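Long-range contacts in protease Do-like 2, chloroplastic (Arabidopsis thaliana, PDB 4FLN), which performs the primary cleavage of the photodamaged D1 protein of photosystem II, acting as a chloroplast serine protease: residues B[151-156]-B[203-208]; B[188-193]-B[227-232]; B[77-82]-B[138-143]. One frame throughout, in Å; residues are numbered along the deposited sequence.

Contact 1 (B[151-156]-B[203-208])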
ATOM      1  N   SER B 151       7.209   9.971  40.136  1.00 47.07           N
ATOM      2  CA  SER B 151       8.253   9.390  39.316  1.00 48.50           C
ATOM      3  C   SER B 151       8.093   7.872  39.288  1.00 50.50           C
ATOM      4  O   SER B 151       7.821   7.261  40.319  1.00 50.30           O
ATOM      5  CB  SER B 151       9.619   9.769  39.885  1.00 53.07           C
ATOM      6  OG  SER B 151      10.658   9.280  39.064  1.00 70.67           O
ATOM      7  N   VAL B 152       8.248   7.266  38.112  1.00 48.56           N
ATOM      8  CA  VAL B 152       8.222   5.808  38.000  1.00 48.15           C
ATOM      9  C   VAL B 152       9.399   5.295  37.173  1.00 52.60           C
ATOM     10  O   VAL B 152       9.827   5.944  36.221  1.00 50.89           O
ATOM     11  CB  VAL B 152       6.925   5.298  37.339  1.00 45.52           C
ATOM     12  CG1 VAL B 152       6.790   3.788  37.535  1.00 41.90           C
ATOM     13  CG2 VAL B 152       5.737   5.988  37.920  1.00 53.77           C
ATOM     14  N   THR B 153       9.936   4.139  37.540  1.00 51.37           N
ATOM     15  CA  THR B 153      10.859   3.447  36.651  1.00 54.17           C
ATOM     16  C   THR B 153      10.385   2.016  36.462  1.00 57.06           C
ATOM     17  O   THR B 153       9.950   1.357  37.413  1.00 56.29           O
ATOM     18  CB  THR B 153      12.340   3.453  37.134  1.00 40.63           C
ATOM     19  OG1 THR B 153      12.502   2.531  38.215  1.00 59.48           O
ATOM     20  CG2 THR B 153      12.771   4.828  37.583  1.00 37.19           C
ATOM     21  N   VAL B 154      10.460   1.556  35.217  1.00 47.77           N
ATOM     22  CA  VAL B 154      10.104   0.199  34.848  1.00 33.97           C
ATOM     23  C   VAL B 154      11.393  -0.569  34.596  1.00 48.63           C
ATOM     24  O   VAL B 154      12.273  -0.082  33.891  1.00 67.45           O
ATOM     25  CB  VAL B 154       9.246   0.219  33.576  1.00 37.39           C
ATOM     26  CG1 VAL B 154       9.237  -1.137  32.874  1.00 40.68           C
ATOM     27  CG2 VAL B 154       7.844   0.692  33.900  1.00 38.75           C
ATOM     28  N   VAL B 155      11.508  -1.757  35.181  1.00 42.62           N
ATOM     29  CA  VAL B 155      12.689  -2.604  35.017  1.00 34.40           C
ATOM     30  C   VAL B 155      12.354  -3.956  34.386  1.00 40.78           C
ATOM     31  O   VAL B 155      11.417  -4.638  34.807  1.00 46.09           O
ATOM     32  CB  VAL B 155      13.378  -2.848  36.369  1.00 40.19           C
ATOM     33  CG1 VAL B 155      14.541  -3.794  36.208  1.00 39.87           C
ATOM     34  CG2 VAL B 155      13.850  -1.528  36.958  1.00 48.72           C
ATOM     35  N   GLY B 156      13.129  -4.354  33.386  1.00 41.22           N
ATOM     36  CA  GLY B 156      12.857  -5.591  32.679  1.00 48.85           C
ATOM     37  C   GLY B 156      13.946  -6.020  31.718  1.00 55.44           C
ATOM     38  O   GLY B 156      15.008  -5.406  31.643  1.00 60.43           O
ATOM     39  N   PRO B 203       8.877  -5.316  37.287  1.00 40.79           N
ATOM     40  CA  PRO B 203       8.347  -4.337  38.246  1.00 43.33           C
ATOM     41  C   PRO B 203       8.362  -2.878  37.770  1.00 45.17           C
ATOM     42  O   PRO B 203       9.250  -2.468  37.020  1.00 44.05           O
ATOM     43  CB  PRO B 203       9.292  -4.493  39.442  1.00 47.60           C
ATOM     44  CG  PRO B 203      10.608  -4.826  38.804  1.00 51.14           C
ATOM     45  CD  PRO B 203      10.291  -5.639  37.562  1.00 48.43           C
ATOM     46  N   ALA B 204       7.377  -2.106  38.226  1.00 49.48           N
ATOM     47  CA  ALA B 204       7.392  -0.646  38.113  1.00 44.49           C
ATOM     48  C   ALA B 204       7.612  -0.022  39.499  1.00 52.63           C
ATOM     49  O   ALA B 204       6.842  -0.285  40.424  1.00 59.29           O
ATOM     50  CB  ALA B 204       6.106  -0.168  37.523  1.00 34.43           C
ATOM     51  N   PHE B 205       8.652   0.806  39.636  1.00 50.30           N
ATOM     52  CA  PHE B 205       9.119   1.291  40.947  1.00 48.63           C
ATOM     53  C   PHE B 205       8.785   2.745  41.297  1.00 50.97           C
ATOM     54  O   PHE B 205       8.741   3.610  40.427  1.00 55.23           O
ATOM     55  CB  PHE B 205      10.642   1.185  41.042  1.00 52.09           C
ATOM     56  CG  PHE B 205      11.163  -0.203  41.248  1.00 52.46           C
ATOM     57  CD1 PHE B 205      11.049  -0.827  42.476  1.00 53.47           C
ATOM     58  CD2 PHE B 205      11.824  -0.866  40.221  1.00 50.62           C
ATOM     59  CE1 PHE B 205      11.559  -2.101  42.670  1.00 54.55           C
ATOM     60  CE2 PHE B 205      12.336  -2.139  40.410  1.00 48.32           C
ATOM     61  CZ  PHE B 205      12.205  -2.757  41.635  1.00 49.63           C
ATOM     62  N   ASN B 206       8.617   2.995  42.595  1.00 59.40           N
ATOM     63  CA  ASN B 206       8.635   4.337  43.177  1.00 57.56           C
ATOM     64  C   ASN B 206      10.029   4.878  43.087  1.00 62.90           C
ATOM     65  O   ASN B 206      10.927   4.227  42.572  1.00 73.01           O
ATOM     66  CB  ASN B 206       8.405   4.265  44.681  1.00 65.59           C
ATOM     67  CG  ASN B 206       6.981   4.086  45.045  1.00 73.80           C
ATOM     68  OD1 ASN B 206       6.665   3.318  45.948  1.00 79.35           O
ATOM     69  ND2 ASN B 206       6.096   4.801  44.360  1.00 74.59           N
ATOM     70  N   ASP B 207      10.226   6.068  43.633  1.00 67.93           N
ATOM     71  CA  ASP B 207      11.577   6.525  43.905  1.00 81.38           C
ATOM     72  C   ASP B 207      12.012   6.034  45.290  1.00 78.81           C
ATOM     73  O   ASP B 207      13.161   6.217  45.694  1.00 85.05           O
ATOM     74  CB  ASP B 207      11.694   8.047  43.783  1.00 87.79           C
ATOM     75  CG  ASP B 207      10.599   8.778  44.528  1.00102.28           C
ATOM     76  OD1 ASP B 207      10.131   8.258  45.564  1.00106.38           O
ATOM     77  OD2 ASP B 207      10.200   9.872  44.070  1.00108.40           O
ATOM     78  N   GLN B 208      11.094   5.399  46.012  1.00 64.26           N
ATOM     79  CA  GLN B 208      11.447   4.779  47.286  1.00 63.22           C
ATOM     80  C   GLN B 208      11.789   3.296  47.149  1.00 62.38           C
ATOM     81  O   GLN B 208      12.070   2.630  48.136  1.00 61.13           O
ATOM     82  CB  GLN B 208      10.331   4.957  48.314  1.00 67.87           C
ATOM     83  CG  GLN B 208      10.250   6.342  48.910  1.00 77.87           C
ATOM     84  CD  GLN B 208       8.835   6.882  48.886  1.00 97.48           C
ATOM     85  OE1 GLN B 208       8.111   6.710  47.899  1.00104.86           O
ATOM     86  NE2 GLN B 208       8.428   7.532  49.974  1.00 99.95           N
TER

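Contact 2 (B[188-193]-B[227-232])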
ATOM      1  N   GLY B 188      -5.915   0.956  36.195  1.00 47.57           N
ATOM      2  CA  GLY B 188      -4.609   0.863  35.572  1.00 47.19           C
ATOM      3  C   GLY B 188      -3.851   2.169  35.686  1.00 49.82           C
ATOM      4  O   GLY B 188      -4.459   3.227  35.806  1.00 52.69           O
ATOM      5  N   ILE B 189      -2.523   2.091  35.645  1.00 44.92           N
ATOM      6  CA  ILE B 189      -1.673   3.271  35.711  1.00 46.87           C
ATOM      7  C   ILE B 189      -1.008   3.477  34.365  1.00 46.53           C
ATOM      8  O   ILE B 189      -0.415   2.553  33.823  1.00 44.08           O
ATOM      9  CB  ILE B 189      -0.557   3.113  36.769  1.00 53.20           C
ATOM     10  CG1 ILE B 189      -1.150   2.797  38.142  1.00 49.15           C
ATOM     11  CG2 ILE B 189       0.314   4.364  36.840  1.00 45.63           C
ATOM     12  CD1 ILE B 189      -0.117   2.317  39.141  1.00 42.54           C
ATOM     13  N   GLN B 190      -1.122   4.687  33.822  1.00 48.48           N
ATOM     14  CA  GLN B 190      -0.413   5.066  32.602  1.00 42.03           C
ATOM     15  C   GLN B 190       0.887   5.766  32.966  1.00 39.04           C
ATOM     16  O   GLN B 190       0.915   6.609  33.860  1.00 44.79           O
ATOM     17  CB  GLN B 190      -1.251   6.037  31.797  1.00 47.98           C
ATOM     18  CG  GLN B 190      -1.969   5.475  30.603  1.00 65.30           C
ATOM     19  CD  GLN B 190      -2.635   6.577  29.789  1.00 77.29           C
ATOM     20  OE1 GLN B 190      -2.039   7.635  29.556  1.00 72.70           O
ATOM     21  NE2 GLN B 190      -3.869   6.337  29.355  1.00 83.23           N
ATOM     22  N   ILE B 191       1.965   5.432  32.274  1.00 39.46           N
ATOM     23  CA  ILE B 191       3.221   6.139  32.487  1.00 35.18           C
ATOM     24  C   ILE B 191       3.735   6.808  31.222  1.00 40.54           C
ATOM     25  O   ILE B 191       3.402   6.430  30.106  1.00 53.70           O
ATOM     26  CB  ILE B 191       4.337   5.235  33.074  1.00 40.36           C
ATOM     27  CG1 ILE B 191       4.604   4.045  32.154  1.00 34.74           C
ATOM     28  CG2 ILE B 191       4.004   4.790  34.518  1.00 30.58           C
ATOM     29  CD1 ILE B 191       6.070   3.727  32.041  1.00 28.64           C
ATOM     30  N   ASP B 192       4.615   7.766  31.443  1.00 49.10           N
ATOM     31  CA  ASP B 192       5.075   8.757  30.485  1.00 44.96           C
ATOM     32  C   ASP B 192       6.194   8.169  29.617  1.00 46.81           C
ATOM     33  O   ASP B 192       6.820   8.867  28.832  1.00 61.30           O
ATOM     34  CB  ASP B 192       5.585   9.928  31.338  1.00 62.02           C
ATOM     35  CG  ASP B 192       6.106  11.078  30.538  1.00 78.91           C
ATOM     36  OD1 ASP B 192       7.327  11.103  30.275  1.00 93.84           O
ATOM     37  OD2 ASP B 192       5.306  11.981  30.220  1.00 78.72           O
ATOM     38  N   ALA B 193       6.477   6.885  29.794  1.00 53.63           N
ATOM     39  CA  ALA B 193       7.602   6.242  29.111  1.00 61.15           C
ATOM     40  C   ALA B 193       7.178   4.966  28.397  1.00 58.37           C
ATOM     41  O   ALA B 193       6.336   4.225  28.892  1.00 62.93           O
ATOM     42  CB  ALA B 193       8.717   5.939  30.107  1.00 61.82           C
ATOM     43  N   ILE B 227       3.632   5.655  25.516  1.00 80.46           N
ATOM     44  CA  ILE B 227       2.902   5.519  26.760  1.00 81.72           C
ATOM     45  C   ILE B 227       2.906   4.061  27.203  1.00 83.81           C
ATOM     46  O   ILE B 227       2.402   3.186  26.500  1.00 83.75           O
ATOM     47  CB  ILE B 227       1.466   6.042  26.637  1.00 70.06           C
ATOM     48  CG1 ILE B 227       0.535   5.230  27.526  1.00 70.52           C
ATOM     49  CG2 ILE B 227       0.999   5.969  25.209  1.00 65.51           C
ATOM     50  CD1 ILE B 227      -0.904   5.578  27.327  1.00 74.74           C
ATOM     51  N   GLY B 228       3.501   3.807  28.363  1.00 76.82           N
ATOM     52  CA  GLY B 228       3.552   2.468  28.910  1.00 77.61           C
ATOM     53  C   GLY B 228       2.420   2.219  29.880  1.00 74.57           C
ATOM     54  O   GLY B 228       1.903   3.156  30.490  1.00 72.77           O
ATOM     55  N   TYR B 229       2.050   0.950  30.034  1.00 68.22           N
ATOM     56  CA  TYR B 229       0.967   0.566  30.936  1.00 58.72           C
ATOM     57  C   TYR B 229       1.438  -0.250  32.129  1.00 52.83           C
ATOM     58  O   TYR B 229       2.390  -1.024  32.045  1.00 56.78           O
ATOM     59  CB  TYR B 229      -0.102  -0.198  30.174  1.00 59.57           C
ATOM     60  CG  TYR B 229      -0.761   0.650  29.131  1.00 65.28           C
ATOM     61  CD1 TYR B 229      -1.839   1.466  29.457  1.00 69.75           C
ATOM     62  CD2 TYR B 229      -0.295   0.659  27.826  1.00 63.54           C
ATOM     63  CE1 TYR B 229      -2.445   2.259  28.506  1.00 67.52           C
ATOM     64  CE2 TYR B 229      -0.894   1.445  26.869  1.00 70.03           C
ATOM     65  CZ  TYR B 229      -1.967   2.245  27.214  1.00 70.24           C
ATOM     66  OH  TYR B 229      -2.565   3.029  26.260  1.00 72.39           O
ATOM     67  N   VAL B 230       0.762  -0.069  33.254  1.00 54.02           N
ATOM     68  CA  VAL B 230       1.129  -0.786  34.464  1.00 55.96           C
ATOM     69  C   VAL B 230      -0.087  -1.299  35.211  1.00 51.58           C
ATOM     70  O   VAL B 230      -0.974  -0.531  35.571  1.00 62.04           O
ATOM     71  CB  VAL B 230       1.952   0.097  35.423  1.00 45.28           C
ATOM     72  CG1 VAL B 230       2.250  -0.665  36.708  1.00 43.88           C
ATOM     73  CG2 VAL B 230       3.237   0.558  34.752  1.00 36.70           C
ATOM     74  N   ILE B 231      -0.118  -2.599  35.453  1.00 38.98           N
ATOM     75  CA  ILE B 231      -1.095  -3.167  36.362  1.00 38.70           C
ATOM     76  C   ILE B 231      -0.749  -2.741  37.791  1.00 48.94           C
ATOM     77  O   ILE B 231       0.308  -3.111  38.306  1.00 52.67           O
ATOM     78  CB  ILE B 231      -1.072  -4.684  36.262  1.00 42.46           C
ATOM     79  CG1 ILE B 231      -1.334  -5.100  34.813  1.00 37.47           C
ATOM     80  CG2 ILE B 231      -2.096  -5.292  37.213  1.00 52.81           C
ATOM     81  CD1 ILE B 231      -0.647  -6.367  34.379  1.00 28.92           C
ATOM     82  N   PRO B 232      -1.629  -1.947  38.432  1.00 48.45           N
ATOM     83  CA  PRO B 232      -1.310  -1.418  39.769  1.00 52.45           C
ATOM     84  C   PRO B 232      -1.325  -2.459  40.890  1.00 58.68           C
ATOM     85  O   PRO B 232      -1.897  -3.553  40.754  1.00 61.55           O
ATOM     86  CB  PRO B 232      -2.402  -0.366  40.011  1.00 25.77           C
ATOM     87  CG  PRO B 232      -3.503  -0.726  39.078  1.00 44.10           C
ATOM     88  CD  PRO B 232      -2.851  -1.341  37.876  1.00 34.71           C
TER

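Contact 3 (B[77-82]-B[138-143])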
ATOM      1  N   SER B  77       9.444 -10.698  31.496  1.00 58.24           N
ATOM      2  CA  SER B  77      10.027 -10.354  32.793  1.00 53.75           C
ATOM      3  C   SER B  77       9.196 -10.787  33.991  1.00 51.86           C
ATOM      4  O   SER B  77       7.970 -10.838  33.937  1.00 53.24           O
ATOM      5  CB  SER B  77      10.317  -8.859  32.877  1.00 47.35           C
ATOM      6  OG  SER B  77      11.323  -8.506  31.951  1.00 56.75           O
ATOM      7  N   ALA B  78       9.890 -11.096  35.075  1.00 50.51           N
ATOM      8  CA  ALA B  78       9.245 -11.416  36.340  1.00 53.97           C
ATOM      9  C   ALA B  78      10.101 -10.893  37.492  1.00 56.03           C
ATOM     10  O   ALA B  78      11.245 -10.486  37.282  1.00 54.29           O
ATOM     11  CB  ALA B  78       9.012 -12.915  36.459  1.00 53.12           C
ATOM     12  N   PHE B  79       9.547 -10.877  38.701  1.00 52.97           N
ATOM     13  CA  PHE B  79      10.310 -10.419  39.856  1.00 47.29           C
ATOM     14  C   PHE B  79       9.877 -11.094  41.143  1.00 56.58           C
ATOM     15  O   PHE B  79       8.760 -11.589  41.252  1.00 65.98           O
ATOM     16  CB  PHE B  79      10.220  -8.898  40.001  1.00 46.18           C
ATOM     17  CG  PHE B  79       8.814  -8.375  40.092  1.00 53.33           C
ATOM     18  CD1 PHE B  79       8.067  -8.150  38.944  1.00 61.82           C
ATOM     19  CD2 PHE B  79       8.245  -8.085  41.321  1.00 54.35           C
ATOM     20  CE1 PHE B  79       6.774  -7.657  39.026  1.00 57.31           C
ATOM     21  CE2 PHE B  79       6.950  -7.591  41.406  1.00 51.70           C
ATOM     22  CZ  PHE B  79       6.218  -7.380  40.260  1.00 50.31           C
ATOM     23  N   MET B  80      10.771 -11.091  42.123  1.00 64.45           N
ATOM     24  CA  MET B  80      10.514 -11.726  43.405  1.00 72.77           C
ATOM     25  C   MET B  80       9.636 -10.844  44.279  1.00 71.84           C
ATOM     26  O   MET B  80      10.011  -9.722  44.623  1.00 65.81           O
ATOM     27  CB  MET B  80      11.837 -11.995  44.120  1.00 78.28           C
ATOM     28  CG  MET B  80      12.832 -12.788  43.289  1.00 78.97           C
ATOM     29  SD  MET B  80      14.453 -12.896  44.061  1.00 78.58           S
ATOM     30  CE  MET B  80      15.360 -13.837  42.836  1.00 51.08           C
ATOM     31  N   ILE B  81       8.459 -11.359  44.624  1.00 73.28           N
ATOM     32  CA  ILE B  81       7.523 -10.652  45.490  1.00 70.83           C
ATOM     33  C   ILE B  81       7.568 -11.120  46.934  1.00 75.17           C
ATOM     34  O   ILE B  81       6.809 -10.634  47.769  1.00 73.35           O
ATOM     35  CB  ILE B  81       6.096 -10.786  44.987  1.00 66.65           C
ATOM     36  CG1 ILE B  81       5.720 -12.260  44.859  1.00 60.26           C
ATOM     37  CG2 ILE B  81       5.954 -10.088  43.656  1.00 75.85           C
ATOM     38  CD1 ILE B  81       4.350 -12.465  44.281  1.00 64.50           C
ATOM     39  N   GLY B  82       8.456 -12.062  47.227  1.00 81.64           N
ATOM     40  CA  GLY B  82       8.536 -12.626  48.563  1.00 90.85           C
ATOM     41  C   GLY B  82       8.015 -14.047  48.624  1.00 98.04           C
ATOM     42  O   GLY B  82       7.460 -14.559  47.648  1.00100.40           O
ATOM     43  N   GLU B 138      16.789 -11.021  47.626  1.00 90.15           N
ATOM     44  CA  GLU B 138      16.183  -9.943  48.404  1.00 86.19           C
ATOM     45  C   GLU B 138      14.994  -9.366  47.642  1.00 90.30           C
ATOM     46  O   GLU B 138      15.144  -8.408  46.877  1.00 91.36           O
ATOM     47  CB  GLU B 138      17.203  -8.860  48.704  1.00 76.30           C
ATOM     48  N   PRO B 139      13.807  -9.952  47.864  1.00 84.90           N
ATOM     49  CA  PRO B 139      12.553  -9.700  47.142  1.00 78.29           C
ATOM     50  C   PRO B 139      12.004  -8.282  47.310  1.00 79.98           C
ATOM     51  O   PRO B 139      12.459  -7.520  48.163  1.00 88.27           O
ATOM     52  CB  PRO B 139      11.587 -10.728  47.743  1.00 76.11           C
ATOM     53  CG  PRO B 139      12.155 -11.049  49.078  1.00 80.05           C
ATOM     54  CD  PRO B 139      13.639 -10.978  48.907  1.00 83.04           C
ATOM     55  N   LEU B 140      11.037  -7.939  46.464  1.00 71.66           N
ATOM     56  CA  LEU B 140      10.451  -6.607  46.426  1.00 64.09           C
ATOM     57  C   LEU B 140       9.196  -6.504  47.285  1.00 60.72           C
ATOM     58  O   LEU B 140       8.448  -7.469  47.429  1.00 65.44           O
ATOM     59  CB  LEU B 140      10.117  -6.229  44.981  1.00 67.23           C
ATOM     60  CG  LEU B 140      11.193  -5.577  44.101  1.00 71.24           C
ATOM     61  CD1 LEU B 140      12.575  -5.534  44.760  1.00 64.39           C
ATOM     62  CD2 LEU B 140      11.248  -6.267  42.748  1.00 77.12           C
ATOM     63  N   ARG B 141       8.979  -5.331  47.869  1.00 57.32           N
ATOM     64  CA  ARG B 141       7.760  -5.076  48.629  1.00 59.74           C
ATOM     65  C   ARG B 141       6.799  -4.204  47.819  1.00 68.55           C
ATOM     66  O   ARG B 141       7.230  -3.379  47.010  1.00 76.61           O
ATOM     67  CB  ARG B 141       8.085  -4.430  49.973  1.00 50.89           C
ATOM     68  N   LEU B 142       5.499  -4.400  48.022  1.00 61.18           N
ATOM     69  CA  LEU B 142       4.491  -3.691  47.237  1.00 54.17           C
ATOM     70  C   LEU B 142       4.121  -2.336  47.813  1.00 63.75           C
ATOM     71  O   LEU B 142       3.666  -2.244  48.951  1.00 72.16           O
ATOM     72  CB  LEU B 142       3.223  -4.519  47.120  1.00 48.01           C
ATOM     73  CG  LEU B 142       3.385  -5.912  46.533  1.00 58.07           C
ATOM     74  CD1 LEU B 142       2.116  -6.270  45.789  1.00 67.99           C
ATOM     75  CD2 LEU B 142       4.588  -5.963  45.609  1.00 54.44           C
ATOM     76  N   GLY B 143       4.295  -1.291  47.006  1.00 61.79           N
ATOM     77  CA  GLY B 143       3.929   0.057  47.403  1.00 52.47           C
ATOM     78  C   GLY B 143       2.442   0.335  47.290  1.00 47.72           C
ATOM     79  O   GLY B 143       1.689  -0.458  46.735  1.00 49.75           O
TER

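Contact 1 (B[151-156]-B[203-208])
The methyl group of A204 sits between two valines of 151-156, on the face that all three share. A204 CB is 4.0 Å from V152 CG1 and 4.1 Å from V154 CG2. The two valines turn different branches to it. CG1 of V152 is anti to the backbone N, whereas CG2 of V154 is anti to the carbonyl carbon. I212 of strand 211-216 packs on both V152 and A204.

The other face carries T153 and F205. With CG anti to its own carbonyl carbon (chi1 -75°), the F205 ring crosses V155 obliquely. V155 CG2 meets the ring at its edge, in plane, 3.8 Å from F205 CE2. Beside it the P203 ring lies against the same valine, P203 CG being 4.2 Å from V155 CB. An alanine in place of P203 has no CG or CD, and would probably loosen the packing against V155.

These two strands are the first and last in the order of the second six-stranded barrel of the chymotrypsin-like protease. Their pairing closes it. V154 lies about 7 Å, side chain to side chain, from S200, the charge-relay serine assigned by similarity.

Backbone hydrogen bonds between the antiparallel strands form the seam. T153 and F205 are a hydrogen-bonded pair, with F205 N giving a nearly straight bond to T153 O (2.6 Å) and T153 N using a lone pair of F205 O (3.2 Å). V155 N makes a hydrogen bond to P203 O (3.0 Å), lying nearly on the C=O axis. T153 OG1 flanks F205 CB. At the polar end S151 CB approaches D207 OD2, and S151 OG has a weak hydrogen bond to K168 NZ.

Contact 2 (B[188-193]-B[227-232])
Strands 188-191 and 228-232 run antiparallel, their short axes at 151°, with hydrogen-bonded pairs I189-V230 and I191-G228 on either side of the non-hydrogen-bonded pair Q190-Y229. The bonds differ in quality. I189 N to V230 O (3.0 Å) and I191 N to G228 O (2.9 Å) are almost straight and lie in the carbonyl planes. V230 N to I189 O is more bent, and G228 N reaches I191 O (3.2 Å) from above its carbonyl plane.

I189 and V230 share one face, with their CB atoms 4.1 Å apart. The I189 side chain and P232 run antiparallel past one another, bringing I189 CD1 to 3.6 Å from P232 CB. P232 CD also rests on G188 CA. I191 continues this face and puts CG2 near V230 CG2. Its CG1 lies between the backbone N and the carbonyl carbon (chi1 58°), over the G228 peptide. A side chain at G228 would run into A193 O.

On the other face Q190 and Y229 run alongside each other. The amide and ring planes are 76° apart, and Q190 CG is 3.9 Å from Y229 CE1. At the end of the strand D192 OD2 accepts a hydrogen bond from K168 N of a neighbouring subunit.

The pair lies in the middle of the second barrel's strand order. Backbone hydrogen bonds join Q190 to S172 and R173 of strand 165-178, and Y229 to F216 of strand 211-216. I191 also packs on V152 and V154 of strand 151-156. P232 is the N-cap of helix 233-246.

Contact 3 (B[77-82]-B[138-143])
L140 lays its CD2 methyl against the base of the F79 side chain, 3.8 Å from F79 CD2 and 3.9 Å from F79 CB. The two side chains cross at about a right angle. F79 holds CG between its backbone N and carbonyl carbon (chi1 56°). Its CB points toward 138-143, so CB and the near part of the ring both take the methyl. Further round, F79 touches P203, C211 and V214, and L140 also packs on A49.

P139 makes the second apolar contact. P139 CB is 3.8 Å from M80 CB and 3.4 Å from G82 N, so it spans M80 and the nitrogen of G82. M80 has CG anti to the carbonyl carbon and is extended beyond it. Its far end turns from 138-143, and the side chain packs on F133, W134 and A137.

One backbone hydrogen bond lies between these two apolar patches. L140 N gives it to M80 O over 2.8 Å. The bond is nearly straight at the hydrogen (175°), but the donor stands above the carbonyl plane. G82 has a positive phi of 108°. A CB there would collide with the carbonyl O of I81, so the backbone itself explains the glycine.

Strand 72-82 belongs to the first barrel, and 138-143 lies in the connection from strand 123-129 to strand 151-156 of the second. The contact therefore packs the interbarrel linker on the first barrel. Such a linked pair of six-stranded barrels is the hallmark of the chymotrypsin-like fold, in which the catalytic triad lies where the barrels meet. In keeping with this, S77 of the same strand bonds through its backbone to S200, the charge-relay serine inferred by similarity.

How the contacts relate
All three contacts belong to the serine protease region. Contact 3 closes first along the chain. The segments of contacts 1 and 2 then alternate, as the 1-2-3-6-5-4 strand order of the second barrel requires. The centres of these two contacts are about 11 Å apart. They meet within the barrel, where V230 CG1 packs on A204 CB. Contact 3, centred about 12 Å from the centre of contact 1, joins the first barrel and the linker to that barrel, with L140 on F205. Contacts 2 and 3 do not touch; their centres are about 18 Å apart. Contact 1 thus lies against both, connecting the barrel seam with the interbarrel boundary.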